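Local structure of restriction endonuclease (Mycobacterium sp., 4F0Q) at residues A[363-368]-A[383-388]; A[397-400]-A[405-408]; A[308-313]-A[415-420]. The protein cleaves DNA in response to cytosine methylation, acting as a tetramer whose subunits probably join a modified-base recognition domain to a PD-(D/E)XK-type nuclease domain. All coordinates share one frame; numbering follows the deposited sequence.

How the interactions relate
All three interactions lie in the nuclease part of the chain and meet at its five-stranded mixed sheet. Interactions 1 and 2, with centres about 10 Å apart, each contribute one of two neighbouring parallel strands, joined by probable hydrogen bonds from Val-407 N to Gly-383 O and from Tyr-385 N to Val-407 O, each 2.9 Å. Interaction 3 lies about 17 and 19 Å from their centres; its helix 297-314 packs on the face opposite the one holding Val-406 and Tyr-385, and Phe-312 CZ approaches Val-407 CG2 to 3.6 Å. Interaction 1 lies closer to the metal than interaction 2: the Tyr-385 side chain is about 6 Å from the magnesium ion bound by Asp-334, Gln-355 and Ala-356, against about 13 Å for Val-406.

Interaction 1 (A[363-368]-A[383-388]); sequences SSVSPE and GVYVTT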
# COMPACT_ATOMS: atom_id res chain seq x y z
N SER A 363 4.85 -25.09 15.31
CA SER A 363 4.42 -24.00 16.17
C SER A 363 3.69 -22.92 15.37
O SER A 363 3.77 -22.89 14.15
CB SER A 363 5.61 -23.38 16.92
OG SER A 363 6.16 -24.30 17.84
N SER A 364 2.98 -22.05 16.08
CA SER A 364 2.16 -21.04 15.42
C SER A 364 2.46 -19.63 15.90
O SER A 364 2.97 -19.43 17.00
CB SER A 364 0.67 -21.36 15.62
OG SER A 364 -0.13 -20.60 14.74
N VAL A 365 2.15 -18.64 15.06
CA VAL A 365 2.37 -17.24 15.40
C VAL A 365 1.09 -16.59 15.93
O VAL A 365 0.05 -16.61 15.28
CB VAL A 365 2.88 -16.44 14.18
CG1 VAL A 365 2.89 -14.95 14.48
CG2 VAL A 365 4.27 -16.92 13.78
N SER A 366 1.19 -16.01 17.12
CA SER A 366 0.03 -15.44 17.81
C SER A 366 -0.41 -14.11 17.20
O SER A 366 0.37 -13.46 16.50
CB SER A 366 0.37 -15.24 19.29
OG SER A 366 1.28 -14.17 19.47
N PRO A 367 -1.67 -13.72 17.44
CA PRO A 367 -2.18 -12.42 16.97
C PRO A 367 -1.41 -11.23 17.55
O PRO A 367 -1.30 -10.19 16.89
CB PRO A 367 -3.63 -12.41 17.46
CG PRO A 367 -3.71 -13.48 18.50
CD PRO A 367 -2.74 -14.52 18.05
N GLU A 368 -0.88 -11.38 18.76
CA GLU A 368 -0.08 -10.33 19.37
C GLU A 368 1.20 -10.10 18.57
O GLU A 368 1.60 -8.96 18.33
CB GLU A 368 0.28 -10.69 20.82
CG GLU A 368 -0.91 -10.77 21.77
CD GLU A 368 -1.37 -12.19 22.02
OE1 GLU A 368 -0.76 -13.12 21.45
OE2 GLU A 368 -2.34 -12.38 22.78
N GLY A 383 3.21 -4.37 5.56
CA GLY A 383 4.05 -5.24 6.37
C GLY A 383 4.26 -6.59 5.72
O GLY A 383 3.60 -6.93 4.73
N VAL A 384 5.20 -7.36 6.26
CA VAL A 384 5.43 -8.72 5.81
C VAL A 384 6.01 -9.57 6.94
O VAL A 384 6.99 -9.19 7.58
CB VAL A 384 6.33 -8.78 4.55
CG1 VAL A 384 7.60 -7.98 4.75
CG2 VAL A 384 6.64 -10.23 4.18
N TYR A 385 5.38 -10.72 7.20
CA TYR A 385 5.80 -11.58 8.29
C TYR A 385 6.26 -12.94 7.77
O TYR A 385 5.47 -13.72 7.25
CB TYR A 385 4.66 -11.76 9.30
CG TYR A 385 5.10 -12.04 10.72
CD1 TYR A 385 6.05 -13.02 11.00
CD2 TYR A 385 4.58 -11.31 11.78
CE1 TYR A 385 6.46 -13.27 12.30
CE2 TYR A 385 4.98 -11.56 13.08
CZ TYR A 385 5.92 -12.54 13.33
OH TYR A 385 6.32 -12.78 14.63
N VAL A 386 7.56 -13.20 7.90
CA VAL A 386 8.15 -14.45 7.44
C VAL A 386 8.46 -15.38 8.62
O VAL A 386 9.17 -15.00 9.56
CB VAL A 386 9.44 -14.20 6.64
CG1 VAL A 386 10.03 -15.51 6.15
CG2 VAL A 386 9.17 -13.26 5.48
N THR A 387 7.91 -16.59 8.56
CA THR A 387 8.12 -17.56 9.63
C THR A 387 8.22 -18.98 9.07
O THR A 387 7.68 -19.27 8.00
CB THR A 387 6.99 -17.49 10.68
OG1 THR A 387 7.21 -18.48 11.69
CG2 THR A 387 5.63 -17.71 10.04
N THR A 388 8.92 -19.84 9.80
CA THR A 388 9.06 -21.24 9.40
C THR A 388 7.82 -22.04 9.79
O THR A 388 7.59 -23.14 9.27
CB THR A 388 10.31 -21.88 10.04
OG1 THR A 388 10.28 -21.66 11.46
CG2 THR A 388 11.58 -21.27 9.47
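Val-365 and Thr-387 mark the closest approach of the two backbones, with CA atoms 8.2 Å apart and no hydrogen bond between the segments, so side chains alone bridge the space. Val-365 divides its two methyls between two partners on strand 381-387. With CG1 anti to the backbone N (chi1 171°), this branch is directed at the phenol end of Tyr-385, 4.0 Å from CZ and 4.1 Å from OH of that residue. The approach to the ring is oblique, and the two side chains face one another. The second methyl, Val-365 CG2, lies alongside Thr-387, 3.9 Å from its OG1 and 4.1 Å from its CG2. This is an apolar touch on a hydroxyl engaged with other groups: Thr-387 OG1 hydrogen-bonds to the carbonyl of Lys-357 and to the backbone N of Gly-389, which should fix its rotation. Ser-366 is the N-cap of helix 367-374: its side chain caps a backbone N of the first turn and its own N bonds to Gln-369 OE1, the reciprocal pattern of a capping box. Tyr-385 is held further by an edge-to-face stack with Phe-391 and by contact with the magnesium ligand Gln-355. The contact lies on the sheet beneath helix 367-374, whose Val-370 touches both Val-365 and Tyr-385, with strand 347-357 alongside 381-387 and the short strand 364-365 pairing in parallel with 390-391.

Interaction 2 (A[397-400]-A[405-408]); sequences VEII and PVVL
Ile-399 points its delta methyl at Val-406 and Leu-408, closing a beta-alpha-beta unit in which helix 393-401 connects the neighbouring parallel strands 381-387 and 406-409. The contact is wholly apolar. Ile-399 CD1 lies 3.8 Å from Val-406 CG1, and the two side chains run nearly perpendicular. Toward Leu-408 the meeting is tip to tip: the same CD1 is 4.0 Å from Leu-408 CD2 and equally far from its CD1, so the isoleucine end sits against the leucine fork. Val-406 and Leu-408, two residues apart on the strand, serve the same face of the sheet, whereas Val-407 between them belongs to the opposite face. Further out, Ile-399 also touches Tyr-404, in the loop before the strand, and Val-370 of helix 367-374, so two helices share this side of the sheet. The strand is fixed by its parallel pairing with 381-387, while Val-406 O accepts a hydrogen bond from Thr-348 OG1 of the third subunit. One residue before Ile-399 the helix carries Glu-398, whose carboxylate forms salt bridges with Arg-372 and Arg-376 of the second subunit; the helix therefore contributes both to the fold and to the tetramer. Val-406 holds CG1 between its backbone N and carbonyl carbon (chi1 49°), and this one methyl also meets the CG1 methylene and the CG2 methyl of Ile-399, each 4.1 Å from Val-406 CG1.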
# COMPACT_ATOMS: atom_id res chain seq x y z
N VAL A 397 -7.82 -14.22 11.47
CA VAL A 397 -9.15 -13.65 11.65
C VAL A 397 -9.08 -12.16 11.95
O VAL A 397 -9.81 -11.36 11.37
CB VAL A 397 -9.93 -14.39 12.77
CG1 VAL A 397 -11.12 -13.56 13.23
CG2 VAL A 397 -10.38 -15.76 12.29
N GLU A 398 -8.18 -11.78 12.86
CA GLU A 398 -8.01 -10.38 13.22
C GLU A 398 -7.40 -9.57 12.08
O GLU A 398 -7.62 -8.36 11.98
CB GLU A 398 -7.18 -10.25 14.50
CG GLU A 398 -7.86 -10.85 15.72
CD GLU A 398 -6.97 -10.84 16.95
OE1 GLU A 398 -7.32 -11.51 17.94
OE2 GLU A 398 -5.93 -10.15 16.92
N ILE A 399 -6.62 -10.23 11.23
CA ILE A 399 -6.06 -9.57 10.05
C ILE A 399 -7.14 -9.28 9.01
O ILE A 399 -7.21 -8.18 8.46
CB ILE A 399 -4.94 -10.42 9.41
CG1 ILE A 399 -3.70 -10.43 10.29
CG2 ILE A 399 -4.58 -9.88 8.03
CD1 ILE A 399 -2.59 -11.32 9.78
N ILE A 400 -7.99 -10.27 8.76
CA ILE A 400 -9.08 -10.13 7.80
C ILE A 400 -10.13 -9.12 8.27
O ILE A 400 -10.55 -8.25 7.50
CB ILE A 400 -9.76 -11.49 7.53
CG1 ILE A 400 -8.77 -12.46 6.90
CG2 ILE A 400 -10.98 -11.31 6.64
CD1 ILE A 400 -9.29 -13.88 6.83
N PRO A 405 -2.96 -4.64 6.56
CA PRO A 405 -2.15 -4.70 5.34
C PRO A 405 -0.82 -5.40 5.57
O PRO A 405 0.23 -4.76 5.51
CB PRO A 405 -1.92 -3.23 5.01
CG PRO A 405 -1.97 -2.54 6.32
CD PRO A 405 -2.99 -3.28 7.13
N VAL A 406 -0.86 -6.70 5.84
CA VAL A 406 0.35 -7.47 6.09
C VAL A 406 0.41 -8.73 5.23
O VAL A 406 -0.55 -9.51 5.19
CB VAL A 406 0.50 -7.83 7.59
CG1 VAL A 406 -0.79 -8.43 8.13
CG2 VAL A 406 1.67 -8.77 7.81
N VAL A 407 1.52 -8.92 4.53
CA VAL A 407 1.73 -10.11 3.72
C VAL A 407 2.23 -11.25 4.59
O VAL A 407 3.20 -11.10 5.33
CB VAL A 407 2.74 -9.84 2.59
CG1 VAL A 407 2.98 -11.11 1.78
CG2 VAL A 407 2.25 -8.72 1.69
N LEU A 408 1.55 -12.40 4.51
CA LEU A 408 1.91 -13.55 5.32
C LEU A 408 2.76 -14.55 4.54
O LEU A 408 2.36 -15.03 3.48
CB LEU A 408 0.66 -14.24 5.85
CG LEU A 408 -0.24 -13.42 6.78
CD1 LEU A 408 -1.38 -14.28 7.32
CD2 LEU A 408 0.57 -12.83 7.92

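Interaction 3 (A[308-313]-A[415-420]); sequences AAEVFR and AATVRR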
# COMPACT_ATOMS: atom_id res chain seq x y z
N ALA A 308 11.19 -12.12 1.01
CA ALA A 308 10.13 -11.13 0.88
C ALA A 308 10.26 -10.41 -0.46
O ALA A 308 9.28 -10.24 -1.18
CB ALA A 308 10.18 -10.14 2.03
N ALA A 309 11.49 -9.99 -0.78
CA ALA A 309 11.76 -9.34 -2.06
C ALA A 309 11.33 -10.22 -3.23
O ALA A 309 10.69 -9.74 -4.18
CB ALA A 309 13.24 -9.01 -2.17
N GLU A 310 11.66 -11.50 -3.16
CA GLU A 310 11.30 -12.45 -4.21
C GLU A 310 9.78 -12.61 -4.35
O GLU A 310 9.24 -12.58 -5.45
CB GLU A 310 11.95 -13.81 -3.95
CG GLU A 310 11.66 -14.86 -5.01
CD GLU A 310 12.29 -14.52 -6.36
OE1 GLU A 310 13.30 -13.80 -6.38
OE2 GLU A 310 11.75 -14.98 -7.39
N VAL A 311 9.11 -12.77 -3.21
CA VAL A 311 7.66 -12.93 -3.18
C VAL A 311 6.97 -11.71 -3.77
O VAL A 311 6.01 -11.83 -4.53
CB VAL A 311 7.16 -13.17 -1.73
CG1 VAL A 311 5.65 -13.04 -1.66
CG2 VAL A 311 7.60 -14.54 -1.24
N PHE A 312 7.47 -10.52 -3.43
CA PHE A 312 6.92 -9.30 -3.99
C PHE A 312 7.17 -9.16 -5.49
O PHE A 312 6.27 -8.77 -6.23
CB PHE A 312 7.42 -8.06 -3.24
CG PHE A 312 6.72 -7.83 -1.93
CD1 PHE A 312 5.36 -7.56 -1.90
CD2 PHE A 312 7.41 -7.87 -0.74
CE1 PHE A 312 4.70 -7.34 -0.71
CE2 PHE A 312 6.76 -7.65 0.47
CZ PHE A 312 5.41 -7.38 0.48
N ARG A 313 8.38 -9.48 -5.94
CA ARG A 313 8.68 -9.39 -7.37
C ARG A 313 7.90 -10.43 -8.17
O ARG A 313 7.70 -10.27 -9.37
CB ARG A 313 10.18 -9.54 -7.63
CG ARG A 313 10.64 -10.94 -8.00
CD ARG A 313 11.94 -10.90 -8.76
NE ARG A 313 12.55 -12.23 -8.90
CZ ARG A 313 12.39 -13.03 -9.95
NH1 ARG A 313 11.62 -12.66 -10.96
NH2 ARG A 313 13.00 -14.21 -9.99
N ALA A 415 9.47 -22.17 2.13
CA ALA A 415 10.20 -23.31 1.57
C ALA A 415 10.19 -23.29 0.05
O ALA A 415 11.24 -23.47 -0.59
CB ALA A 415 9.61 -24.61 2.08
N ALA A 416 9.02 -23.06 -0.54
CA ALA A 416 8.88 -23.01 -1.99
C ALA A 416 9.72 -21.88 -2.58
O ALA A 416 10.44 -22.07 -3.57
CB ALA A 416 7.42 -22.85 -2.37
N THR A 417 9.61 -20.70 -1.98
CA THR A 417 10.34 -19.52 -2.44
C THR A 417 11.85 -19.75 -2.35
O THR A 417 12.57 -19.47 -3.30
CB THR A 417 9.98 -18.27 -1.62
OG1 THR A 417 8.56 -18.09 -1.63
CG2 THR A 417 10.65 -17.04 -2.20
N VAL A 418 12.31 -20.25 -1.21
CA VAL A 418 13.72 -20.53 -1.00
C VAL A 418 14.24 -21.55 -2.01
O VAL A 418 15.32 -21.38 -2.57
CB VAL A 418 14.00 -21.00 0.44
CG1 VAL A 418 15.33 -21.72 0.54
CG2 VAL A 418 13.95 -19.83 1.41
N ARG A 419 13.47 -22.60 -2.23
CA ARG A 419 13.83 -23.62 -3.22
C ARG A 419 13.95 -23.02 -4.62
O ARG A 419 14.89 -23.33 -5.36
CB ARG A 419 12.83 -24.77 -3.21
CG ARG A 419 13.10 -25.81 -2.12
CD ARG A 419 11.98 -26.83 -2.05
NE ARG A 419 11.55 -27.27 -3.37
CZ ARG A 419 12.11 -28.26 -4.05
NH1 ARG A 419 13.15 -28.91 -3.54
NH2 ARG A 419 11.65 -28.59 -5.25
N ARG A 420 12.99 -22.17 -4.98
CA ARG A 420 13.03 -21.50 -6.28
C ARG A 420 14.28 -20.62 -6.42
O ARG A 420 14.98 -20.68 -7.43
CB ARG A 420 11.77 -20.65 -6.48
CG ARG A 420 11.59 -20.13 -7.90
CD ARG A 420 10.46 -19.11 -7.99
NE ARG A 420 9.24 -19.57 -7.33
CZ ARG A 420 8.76 -19.04 -6.21
NH1 ARG A 420 9.38 -18.03 -5.62
NH2 ARG A 420 7.64 -19.53 -5.68
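Thr-417 packs between Glu-310 and Val-311 where two helices cross almost perpendicularly, their axes 10.1 Å apart at closest and at 91° to each other. This is the tight, buried part. The threonine methyl CG2 lies along the aliphatic stem of Glu-310, 3.7 Å from CG of that glutamate, the two side chains overlapping antiparallel along their lengths. The other branch, Thr-417 OG1, meets Val-311 CG2 at 3.7 Å, with the valine side chain set roughly square to the threonine. That hydroxyl is turned beside its own backbone N (chi1 -54°) and hydrogen-bonds to the carbonyl of Thr-413, one helical turn back.

The partly exposed side, built of arginines, is looser. Arg-420 brings its guanidinium edge to Glu-310 CG, NH1 being 4.0 Å from that carbon, yet Arg-420 NH1 stays 4.2 Å from Glu-310 OE2, beyond a salt bridge. The carboxylate is instead gripped within its own helix: Arg-313 NE donates to Glu-310 OE1 at 3.1 Å, from above the carboxylate plane, and Arg-313 NH2 pairs with Glu-310 OE2 at 3.0 Å. Arg-420 probably adds a weaker electrostatic pull, and Arg-253 of the third subunit packs on both Glu-310 and Arg-313. Val-311 also touches Ile-409 and Phe-312 touches Ile-382, so helix 297-314 packs on the sheet while helix 411-425 crosses beside it, an organisation consistent with the helix-flanked mixed sheet of the PD-(D/E)XK nuclease fold.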